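Local structure of 5-cytosine DNA methyltransferase (Entamoeba histolytica, 3QV2) at residues Asp99-Leu109 / Glu136-Tyr144; Pro123-Val131 / Ile314-Leu325. The protein probably transfers methyl groups from S-adenosylmethionine to the C5 position of cytosine in DNA or tRNA, as a Dnmt2-like member of the C5-methyltransferase family. All blocks are in the same frame, centred on the assembly; numbering follows the deposited sequence.

Interaction 1 of 2, residues Asp99-Leu109 / Glu136-Tyr144; sequences DINDPRAKSVL and ESLVFKEIY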
loop_
_atom_site.group_PDB
_atom_site.type_symbol
_atom_site.label_atom_id
_atom_site.label_comp_id
_atom_site.label_asym_id
_atom_site.label_seq_id
_atom_site.Cartn_x
_atom_site.Cartn_y
_atom_site.Cartn_z
ATOM N N ASP A 99 20.011 3.334 7.962
ATOM C CA ASP A 99 18.982 3.440 6.931
ATOM C C ASP A 99 19.482 4.185 5.694
ATOM O O ASP A 99 19.140 3.829 4.566
ATOM C CB ASP A 99 17.726 4.118 7.486
ATOM C CG ASP A 99 18.008 5.492 8.062
ATOM O OD1 ASP A 99 19.054 5.660 8.721
ATOM O OD2 ASP A 99 17.183 6.407 7.856
ATOM N N ILE A 100 20.296 5.214 5.910
ATOM C CA ILE A 100 20.803 6.030 4.811
ATOM C C ILE A 100 21.797 5.253 3.953
ATOM O O ILE A 100 22.022 5.587 2.791
ATOM C CB ILE A 100 21.478 7.316 5.329
ATOM C CG1 ILE A 100 21.627 8.336 4.198
ATOM C CG2 ILE A 100 22.825 6.999 5.964
ATOM C CD1 ILE A 100 20.308 8.816 3.635
ATOM N N ASN A 101 22.388 4.214 4.530
ATOM C CA ASN A 101 23.366 3.405 3.812
ATOM C C ASN A 101 22.798 2.047 3.415
ATOM O O ASN A 101 23.481 1.238 2.789
ATOM C CB ASN A 101 24.638 3.234 4.644
ATOM C CG ASN A 101 25.320 4.555 4.943
ATOM O OD1 ASN A 101 25.422 4.967 6.099
ATOM N ND2 ASN A 101 25.795 5.227 3.899
ATOM N N ASP A 102 21.543 1.808 3.781
ATOM C CA ASP A 102 20.871 0.555 3.454
ATOM C C ASP A 102 20.657 0.437 1.946
ATOM O O ASP A 102 20.084 1.330 1.325
ATOM C CB ASP A 102 19.536 0.461 4.194
ATOM C CG ASP A 102 18.916 -0.918 4.110
ATOM O OD1 ASP A 102 18.413 -1.409 5.143
ATOM O OD2 ASP A 102 18.928 -1.513 3.013
ATOM N N PRO A 103 21.119 -0.674 1.355
ATOM C CA PRO A 103 21.041 -0.897 -0.094
ATOM C C PRO A 103 19.615 -0.839 -0.646
ATOM O O PRO A 103 19.436 -0.514 -1.819
ATOM C CB PRO A 103 21.634 -2.302 -0.271
ATOM C CG PRO A 103 21.604 -2.923 1.090
ATOM C CD PRO A 103 21.774 -1.794 2.051
ATOM N N ARG A 104 18.621 -1.142 0.183
ATOM C CA ARG A 104 17.230 -1.127 -0.263
ATOM C C ARG A 104 16.680 0.292 -0.372
ATOM O O ARG A 104 15.584 0.504 -0.891
ATOM C CB ARG A 104 16.345 -1.960 0.666
ATOM C CG ARG A 104 16.795 -3.402 0.826
ATOM C CD ARG A 104 17.239 -3.671 2.251
ATOM N NE ARG A 104 16.391 -4.653 2.914
ATOM C CZ ARG A 104 16.327 -4.822 4.231
ATOM N NH1 ARG A 104 17.055 -4.065 5.040
ATOM N NH2 ARG A 104 15.525 -5.747 4.741
ATOM N N ALA A 105 17.442 1.260 0.125
ATOM C CA ALA A 105 17.049 2.661 0.041
ATOM C C ALA A 105 17.770 3.348 -1.113
ATOM O O ALA A 105 17.483 4.498 -1.444
ATOM C CB ALA A 105 17.345 3.373 1.349
ATOM N N LYS A 106 18.706 2.626 -1.722
ATOM C CA LYS A 106 19.539 3.169 -2.789
ATOM C C LYS A 106 18.717 3.697 -3.964
ATOM O O LYS A 106 19.062 4.714 -4.566
ATOM C CB LYS A 106 20.533 2.110 -3.272
ATOM C CG LYS A 106 21.605 2.635 -4.212
ATOM C CD LYS A 106 22.674 1.585 -4.470
ATOM C CE LYS A 106 23.795 2.132 -5.339
ATOM N NZ LYS A 106 23.311 2.527 -6.690
ATOM N N SER A 107 17.628 3.006 -4.284
ATOM C CA SER A 107 16.792 3.389 -5.418
ATOM C C SER A 107 16.062 4.716 -5.200
ATOM O O SER A 107 16.017 5.557 -6.096
ATOM C CB SER A 107 15.794 2.276 -5.751
ATOM O OG SER A 107 15.096 1.850 -4.594
ATOM N N VAL A 108 15.498 4.902 -4.010
ATOM C CA VAL A 108 14.727 6.108 -3.722
ATOM C C VAL A 108 15.630 7.326 -3.533
ATOM O O VAL A 108 15.250 8.448 -3.864
ATOM C CB VAL A 108 13.814 5.931 -2.489
ATOM C CG1 VAL A 108 14.642 5.865 -1.217
ATOM C CG2 VAL A 108 12.799 7.064 -2.415
ATOM N N LEU A 109 16.829 7.100 -3.007
ATOM C CA LEU A 109 17.810 8.171 -2.880
ATOM C C LEU A 109 18.302 8.591 -4.261
ATOM O O LEU A 109 18.511 9.773 -4.524
ATOM C CB LEU A 109 18.992 7.728 -2.015
ATOM C CG LEU A 109 18.732 7.595 -0.513
ATOM C CD1 LEU A 109 19.925 6.958 0.189
ATOM C CD2 LEU A 109 18.404 8.951 0.093
ATOM N N GLU A 136 10.715 9.791 10.060
ATOM C CA GLU A 136 11.838 10.159 10.921
ATOM C C GLU A 136 13.186 9.681 10.385
ATOM O O GLU A 136 14.220 9.894 11.021
ATOM C CB GLU A 136 11.627 9.616 12.338
ATOM C CG GLU A 136 11.384 10.687 13.388
ATOM C CD GLU A 136 10.017 11.328 13.264
ATOM O OE1 GLU A 136 9.016 10.586 13.173
ATOM O OE2 GLU A 136 9.942 12.575 13.254
ATOM N N SER A 137 13.177 9.038 9.222
ATOM C CA SER A 137 14.400 8.477 8.653
ATOM C C SER A 137 15.340 9.554 8.127
ATOM O O SER A 137 14.905 10.642 7.747
ATOM C CB SER A 137 14.072 7.487 7.532
ATOM O OG SER A 137 13.485 8.145 6.423
ATOM N N LEU A 138 16.632 9.243 8.110
ATOM C CA LEU A 138 17.619 10.130 7.513
ATOM C C LEU A 138 17.398 10.188 6.008
ATOM O O LEU A 138 17.720 11.182 5.359
ATOM C CB LEU A 138 19.037 9.645 7.817
ATOM C CG LEU A 138 19.495 9.755 9.271
ATOM C CD1 LEU A 138 20.839 9.064 9.472
ATOM C CD2 LEU A 138 19.561 11.215 9.700
ATOM N N VAL A 139 16.844 9.112 5.460
ATOM C CA VAL A 139 16.543 9.047 4.036
ATOM C C VAL A 139 15.534 10.115 3.636
ATOM O O VAL A 139 15.768 10.880 2.702
ATOM C CB VAL A 139 15.998 7.665 3.632
ATOM C CG1 VAL A 139 15.454 7.703 2.207
ATOM C CG2 VAL A 139 17.078 6.602 3.780
ATOM N N PHE A 140 14.410 10.167 4.342
ATOM C CA PHE A 140 13.381 11.151 4.027
ATOM C C PHE A 140 13.803 12.566 4.404
ATOM O O PHE A 140 13.432 13.527 3.732
ATOM C CB PHE A 140 12.049 10.809 4.697
ATOM C CG PHE A 140 10.972 11.820 4.432
ATOM C CD1 PHE A 140 10.497 12.634 5.446
ATOM C CD2 PHE A 140 10.451 11.970 3.157
ATOM C CE1 PHE A 140 9.510 13.568 5.197
ATOM C CE2 PHE A 140 9.466 12.902 2.901
ATOM C CZ PHE A 140 8.994 13.702 3.923
ATOM N N LYS A 141 14.571 12.693 5.482
ATOM C CA LYS A 141 15.089 13.995 5.886
ATOM C C LYS A 141 15.810 14.643 4.710
ATOM O O LYS A 141 15.659 15.836 4.452
ATOM C CB LYS A 141 16.044 13.859 7.073
ATOM C CG LYS A 141 16.719 15.165 7.461
ATOM C CD LYS A 141 17.757 14.955 8.549
ATOM C CE LYS A 141 18.539 16.230 8.826
ATOM N NZ LYS A 141 17.669 17.327 9.336
ATOM N N GLU A 142 16.589 13.837 3.995
ATOM C CA GLU A 142 17.330 14.311 2.835
ATOM C C GLU A 142 16.397 14.563 1.654
ATOM O O GLU A 142 16.521 15.573 0.961
ATOM C CB GLU A 142 18.418 13.304 2.454
ATOM C CG GLU A 142 19.339 13.763 1.336
ATOM C CD GLU A 142 20.465 12.781 1.077
ATOM O OE1 GLU A 142 20.624 11.833 1.875
ATOM O OE2 GLU A 142 21.191 12.958 0.078
ATOM N N ILE A 143 15.465 13.642 1.428
ATOM C CA ILE A 143 14.481 13.800 0.363
ATOM C C ILE A 143 13.667 15.075 0.564
ATOM O O ILE A 143 13.381 15.798 -0.391
ATOM C CB ILE A 143 13.535 12.583 0.278
ATOM C CG1 ILE A 143 14.287 11.358 -0.247
ATOM C CG2 ILE A 143 12.343 12.896 -0.611
ATOM C CD1 ILE A 143 13.448 10.098 -0.292
ATOM N N TYR A 144 13.306 15.351 1.814
ATOM C CA TYR A 144 12.559 16.556 2.153
ATOM C C TYR A 144 13.354 17.801 1.779
ATOM O O TYR A 144 12.833 18.709 1.132
ATOM C CB TYR A 144 12.215 16.574 3.645
ATOM C CG TYR A 144 11.382 17.763 4.072
ATOM C CD1 TYR A 144 9.994 17.708 4.050
ATOM C CD2 TYR A 144 11.983 18.939 4.501
ATOM C CE1 TYR A 144 9.229 18.791 4.440
ATOM C CE2 TYR A 144 11.227 20.027 4.893
ATOM C CZ TYR A 144 9.850 19.948 4.861
ATOM O OH TYR A 144 9.088 21.027 5.248
#

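Interaction 2 of 2, residues Pro123-Val131 / Ile314-Leu325; sequences PKHIFIENV and IAQLMEYLFDDL. With SO4 (sulfate ion), chain D.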
loop_
_atom_site.group_PDB
_atom_site.type_symbol
_atom_site.label_atom_id
_atom_site.label_comp_id
_atom_site.label_asym_id
_atom_site.label_seq_id
_atom_site.Cartn_x
_atom_site.Cartn_y
_atom_site.Cartn_z
ATOM N N PRO A 123 8.450 16.842 -12.074
ATOM C CA PRO A 123 7.056 16.407 -11.936
ATOM C C PRO A 123 6.262 17.417 -11.117
ATOM O O PRO A 123 6.707 17.819 -10.042
ATOM C CB PRO A 123 7.171 15.075 -11.184
ATOM C CG PRO A 123 8.538 15.083 -10.572
ATOM C CD PRO A 123 9.392 15.856 -11.523
ATOM N N LYS A 124 5.108 17.831 -11.627
ATOM C CA LYS A 124 4.294 18.834 -10.948
ATOM C C LYS A 124 3.591 18.273 -9.713
ATOM O O LYS A 124 3.124 19.028 -8.863
ATOM C CB LYS A 124 3.275 19.441 -11.916
ATOM C CG LYS A 124 3.908 20.151 -13.104
ATOM C CD LYS A 124 2.856 20.688 -14.060
ATOM C CE LYS A 124 3.500 21.376 -15.253
ATOM N NZ LYS A 124 4.419 20.460 -15.986
ATOM N N HIS A 125 3.519 16.949 -9.622
ATOM C CA HIS A 125 2.923 16.290 -8.465
ATOM C C HIS A 125 3.713 15.045 -8.083
ATOM O O HIS A 125 4.091 14.249 -8.943
ATOM C CB HIS A 125 1.463 15.918 -8.735
ATOM C CG HIS A 125 0.571 17.098 -8.973
ATOM N ND1 HIS A 125 0.429 17.685 -10.212
ATOM C CD2 HIS A 125 -0.219 17.801 -8.131
ATOM C CE1 HIS A 125 -0.412 18.698 -10.122
ATOM N NE2 HIS A 125 -0.820 18.792 -8.870
ATOM N N ILE A 126 3.966 14.888 -6.787
ATOM C CA ILE A 126 4.644 13.707 -6.266
ATOM C C ILE A 126 3.874 13.134 -5.083
ATOM O O ILE A 126 3.448 13.870 -4.192
ATOM C CB ILE A 126 6.074 14.024 -5.802
ATOM C CG1 ILE A 126 6.881 14.665 -6.930
ATOM C CG2 ILE A 126 6.762 12.762 -5.299
ATOM C CD1 ILE A 126 8.311 14.964 -6.548
ATOM N N PHE A 127 3.700 11.818 -5.078
ATOM C CA PHE A 127 3.033 11.145 -3.974
ATOM C C PHE A 127 3.887 9.991 -3.462
ATOM O O PHE A 127 4.254 9.094 -4.220
ATOM C CB PHE A 127 1.655 10.636 -4.403
ATOM C CG PHE A 127 0.823 10.111 -3.268
ATOM C CD1 PHE A 127 -0.122 10.916 -2.655
ATOM C CD2 PHE A 127 0.990 8.816 -2.811
ATOM C CE1 PHE A 127 -0.889 10.438 -1.610
ATOM C CE2 PHE A 127 0.228 8.331 -1.766
ATOM C CZ PHE A 127 -0.714 9.144 -1.165
ATOM N N ILE A 128 4.207 10.025 -2.174
ATOM C CA ILE A 128 5.011 8.976 -1.564
ATOM C C ILE A 128 4.229 8.259 -0.473
ATOM O O ILE A 128 3.516 8.885 0.308
ATOM C CB ILE A 128 6.308 9.539 -0.955
ATOM C CG1 ILE A 128 6.986 10.496 -1.936
ATOM C CG2 ILE A 128 7.248 8.408 -0.564
ATOM C CD1 ILE A 128 8.246 11.138 -1.393
ATOM N N GLU A 129 4.365 6.938 -0.427
ATOM C CA GLU A 129 3.712 6.142 0.603
ATOM C C GLU A 129 4.732 5.229 1.271
ATOM O O GLU A 129 5.565 4.620 0.600
ATOM C CB GLU A 129 2.561 5.327 0.004
ATOM C CG GLU A 129 1.699 4.595 1.027
ATOM C CD GLU A 129 2.307 3.282 1.484
ATOM O OE1 GLU A 129 3.256 2.803 0.828
ATOM O OE2 GLU A 129 1.833 2.728 2.497
ATOM N N ASN A 130 4.668 5.142 2.595
ATOM C CA ASN A 130 5.600 4.311 3.348
ATOM C C ASN A 130 5.105 4.060 4.767
ATOM O O ASN A 130 3.969 4.397 5.105
ATOM C CB ASN A 130 6.986 4.960 3.382
ATOM C CG ASN A 130 8.110 3.944 3.291
ATOM O OD1 ASN A 130 8.554 3.396 4.299
ATOM N ND2 ASN A 130 8.575 3.688 2.074
ATOM N N VAL A 131 5.959 3.464 5.593
ATOM C CA VAL A 131 5.631 3.225 6.993
ATOM C C VAL A 131 5.917 4.471 7.828
ATOM O O VAL A 131 6.750 5.295 7.449
ATOM C CB VAL A 131 6.416 2.023 7.559
ATOM C CG1 VAL A 131 5.964 0.737 6.888
ATOM C CG2 VAL A 131 7.909 2.229 7.372
ATOM N N ILE A 314 -5.435 6.370 0.080
ATOM C CA ILE A 314 -4.636 7.070 -0.918
ATOM C C ILE A 314 -5.507 7.836 -1.910
ATOM O O ILE A 314 -5.124 8.904 -2.387
ATOM C CB ILE A 314 -3.710 6.103 -1.680
ATOM C CG1 ILE A 314 -2.743 5.421 -0.710
ATOM C CG2 ILE A 314 -2.942 6.842 -2.760
ATOM C CD1 ILE A 314 -1.758 4.492 -1.383
ATOM N N ALA A 315 -6.680 7.291 -2.215
ATOM C CA ALA A 315 -7.607 7.948 -3.129
ATOM C C ALA A 315 -7.967 9.338 -2.622
ATOM O O ALA A 315 -7.965 10.307 -3.380
ATOM C CB ALA A 315 -8.860 7.110 -3.318
ATOM N N GLN A 316 -8.272 9.432 -1.331
ATOM C CA GLN A 316 -8.641 10.710 -0.733
ATOM C C GLN A 316 -7.464 11.679 -0.682
ATOM O O GLN A 316 -7.628 12.877 -0.912
ATOM C CB GLN A 316 -9.218 10.509 0.671
ATOM C CG GLN A 316 -10.548 9.777 0.694
ATOM C CD GLN A 316 -11.286 9.957 2.005
ATOM O OE1 GLN A 316 -11.015 10.890 2.759
ATOM N NE2 GLN A 316 -12.226 9.061 2.282
ATOM N N LEU A 317 -6.279 11.158 -0.383
ATOM C CA LEU A 317 -5.088 11.994 -0.273
ATOM C C LEU A 317 -4.627 12.508 -1.634
ATOM O O LEU A 317 -4.114 13.620 -1.744
ATOM C CB LEU A 317 -3.960 11.230 0.425
ATOM C CG LEU A 317 -4.296 10.749 1.838
ATOM C CD1 LEU A 317 -3.113 10.029 2.455
ATOM C CD2 LEU A 317 -4.727 11.921 2.709
ATOM N N MET A 318 -4.810 11.694 -2.668
ATOM C CA MET A 318 -4.462 12.103 -4.022
ATOM C C MET A 318 -5.385 13.216 -4.503
ATOM O O MET A 318 -4.944 14.161 -5.155
ATOM C CB MET A 318 -4.518 10.915 -4.982
ATOM C CG MET A 318 -3.360 9.940 -4.839
ATOM S SD MET A 318 -3.409 8.644 -6.092
ATOM C CE MET A 318 -1.826 7.847 -5.826
ATOM N N GLU A 319 -6.668 13.096 -4.176
ATOM C CA GLU A 319 -7.642 14.123 -4.521
ATOM C C GLU A 319 -7.214 15.466 -3.938
ATOM O O GLU A 319 -7.450 16.519 -4.532
ATOM C CB GLU A 319 -9.032 13.735 -4.015
ATOM C CG GLU A 319 -9.619 12.514 -4.709
ATOM C CD GLU A 319 -10.817 11.941 -3.976
ATOM O OE1 GLU A 319 -11.179 12.479 -2.909
ATOM O OE2 GLU A 319 -11.393 10.949 -4.468
ATOM N N TYR A 320 -6.572 15.418 -2.776
ATOM C CA TYR A 320 -6.030 16.617 -2.151
ATOM C C TYR A 320 -4.798 17.102 -2.907
ATOM O O TYR A 320 -4.705 18.272 -3.278
ATOM C CB TYR A 320 -5.682 16.342 -0.689
ATOM C CG TYR A 320 -5.050 17.513 0.029
ATOM C CD1 TYR A 320 -5.787 18.652 0.322
ATOM C CD2 TYR A 320 -3.720 17.472 0.425
ATOM C CE1 TYR A 320 -5.214 19.723 0.981
ATOM C CE2 TYR A 320 -3.139 18.537 1.086
ATOM C CZ TYR A 320 -3.891 19.659 1.362
ATOM O OH TYR A 320 -3.315 20.722 2.021
ATOM N N LEU A 321 -3.858 16.188 -3.132
ATOM C CA LEU A 321 -2.628 16.489 -3.859
ATOM C C LEU A 321 -2.890 17.171 -5.200
ATOM O O LEU A 321 -2.134 18.048 -5.616
ATOM C CB LEU A 321 -1.825 15.206 -4.086
ATOM C CG LEU A 321 -0.605 15.305 -5.007
ATOM C CD1 LEU A 321 0.447 16.232 -4.419
ATOM C CD2 LEU A 321 -0.019 13.926 -5.266
ATOM N N PHE A 322 -3.961 16.763 -5.873
ATOM C CA PHE A 322 -4.271 17.274 -7.206
ATOM C C PHE A 322 -5.356 18.351 -7.209
ATOM O O PHE A 322 -5.896 18.685 -8.263
ATOM C CB PHE A 322 -4.696 16.130 -8.130
ATOM C CG PHE A 322 -3.571 15.225 -8.540
ATOM C CD1 PHE A 322 -2.801 15.519 -9.652
ATOM C CD2 PHE A 322 -3.289 14.073 -7.823
ATOM C CE1 PHE A 322 -1.768 14.689 -10.038
ATOM C CE2 PHE A 322 -2.256 13.238 -8.205
ATOM C CZ PHE A 322 -1.494 13.546 -9.314
ATOM N N ASP A 323 -5.670 18.902 -6.040
ATOM C CA ASP A 323 -6.753 19.876 -5.940
ATOM C C ASP A 323 -6.393 21.220 -6.574
ATOM O O ASP A 323 -7.192 22.157 -6.563
ATOM C CB ASP A 323 -7.198 20.058 -4.485
ATOM C CG ASP A 323 -6.294 20.990 -3.702
ATOM O OD1 ASP A 323 -5.163 21.257 -4.154
ATOM O OD2 ASP A 323 -6.720 21.451 -2.623
ATOM N N ASP A 324 -5.188 21.308 -7.127
ATOM C CA ASP A 324 -4.758 22.514 -7.825
ATOM C C ASP A 324 -5.083 22.418 -9.314
ATOM O O ASP A 324 -4.825 23.351 -10.075
ATOM C CB ASP A 324 -3.258 22.753 -7.624
ATOM C CG ASP A 324 -2.404 21.638 -8.200
ATOM O OD1 ASP A 324 -2.881 20.488 -8.251
ATOM O OD2 ASP A 324 -1.253 21.912 -8.603
ATOM N N LEU A 325 -5.659 21.289 -9.720
ATOM C CA LEU A 325 -5.974 21.046 -11.126
ATOM C C LEU A 325 -7.440 21.321 -11.462
ATOM O O LEU A 325 -7.858 21.160 -12.610
ATOM C CB LEU A 325 -5.609 19.610 -11.522
ATOM C CG LEU A 325 -4.128 19.221 -11.535
ATOM C CD1 LEU A 325 -3.946 17.862 -12.192
ATOM C CD2 LEU A 325 -3.289 20.276 -12.240
HETATM S S SO4 D . 2.946 18.763 -18.795
HETATM O O1 SO4 D . 3.789 17.572 -18.845
HETATM O O2 SO4 D . 2.323 18.884 -17.480
HETATM O O3 SO4 D . 3.773 19.940 -19.049
HETATM O O4 SO4 D . 1.904 18.658 -19.813
HETATM O O HOH W 1 1.583 21.392 -9.030
#

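Interaction 1 of 2, residues Asp99-Leu109 / Glu136-Tyr144
Val139 sits at the centre of this contact, its two methyls splitting the work. Val139 CG1, anti to the backbone N (chi1 170°), reaches the helix 106-115 side, lying 3.8 Å from Leu109 CD2 and 4.0 Å from Val108 CG1. Val139 CG2 turns toward Asp99 and Ala105, 3.5 Å from Asp99 O and within touch of the CB of Ala105. One turn further along, Ile143 CD1 meets Val108 CG2 at 3.8 Å, the two side chains crossing at about a right angle, with Tyr112 also against Ile143. Together these branches make the tight, buried part of the contact. In the Rossmann-like catalytic domain of C5-methyltransferases, helices 106-115 and 138-149 flank strand 125-130 in sequence, and here they pack side by side on one face of the sheet. Ser107, on the same helix as Val108, touches the bound S-adenosylhomocysteine.

The start of helix 138-149 is held by polar groups. Asp99 OD2 accepts from Leu138 N at 2.9 Å through its syn lone pair, although the N-H points well off line (136°). Ser137, the N-cap residue, takes Phe140 N on its OG at 3.0 Å, a much straighter bond, and the same hydroxyl is hydrogen-bonded to Phe134 O. The two bonds therefore engage two backbone N-H groups of the first helical turn.

Toward solvent the fit is looser. The side chains of Ile100 and Leu138, both partly exposed, come nearest at their CB atoms, 4.2 Å apart. Ile100 CD1 runs across the end of Glu142, 3.5 Å from Glu142 OE1, and the same methyl also rests on Val139; the extended Glu142 chain carries its carboxylate on to a salt bridge between OE2 and Arg113 NE.

Interaction 2 of 2, residues Pro123-Val131 / Ile314-Leu325
His125 and Asp324 make the polar link: His125 NE2 donates to Asp324 OD1 at 2.7 Å, nearly straight (164°) and close to the ring plane, using the syn lone pair, with the carboxylate turned steeply from the imidazole. Asp324 OD2 is also hydrogen-bonded to Thr180 OG1, and a water bridges it to Lys124 O. Away from the helix, Lys124 NZ shares a sulfate, probably from the crystallisation liquor, with Lys9 NZ and Asn78 ND2.

Aromatic contacts follow. Phe322 forms an offset stack on one face of His125, centroids 4.4 Å apart and planes at 24°; the bridging water lies over the opposite face. Over a face of Phe127, Met318 CG makes the touch, 4.0 Å from Phe127 CD1, while the sulfur lies farther out above the ring in a Met-aromatic contact.

The remainder is apolar. With CG anti to the backbone N (chi1 -171°), Phe127 reaches across to helix 314-321, where Ile314 CG2 meets Phe127 CZ at 3.6 Å, and Leu317 CB and Leu321 CD2 sit at the ring's edge.

Helix 314-321 runs nearly antiparallel to strand 125-130, covering a central strand of the sheet as in the Rossmann-like fold of class I methyltransferases.

Overall arrangement
From the N terminus, residues 99-109 come first and lead into helix 106-115; the chain then enters strand 125-130 and passes to helix 138-149. Interaction 1 closes this short excursion, with 26 residues between its segments. Interaction 2 starts on the strand inside it and waits for the C-terminal helix 311-321, closing a loop of 182 residues. The segments alternate, so the two contacts cross along the chain. The centres of interactions 1 and 2 are about 20 Å apart; the nearest atoms of interactions 1 and 2 are about 5 Å apart, without touching. Interaction 1 joins two helices on one side of the sheet, whereas interaction 2 brings the end of the chain against its other side.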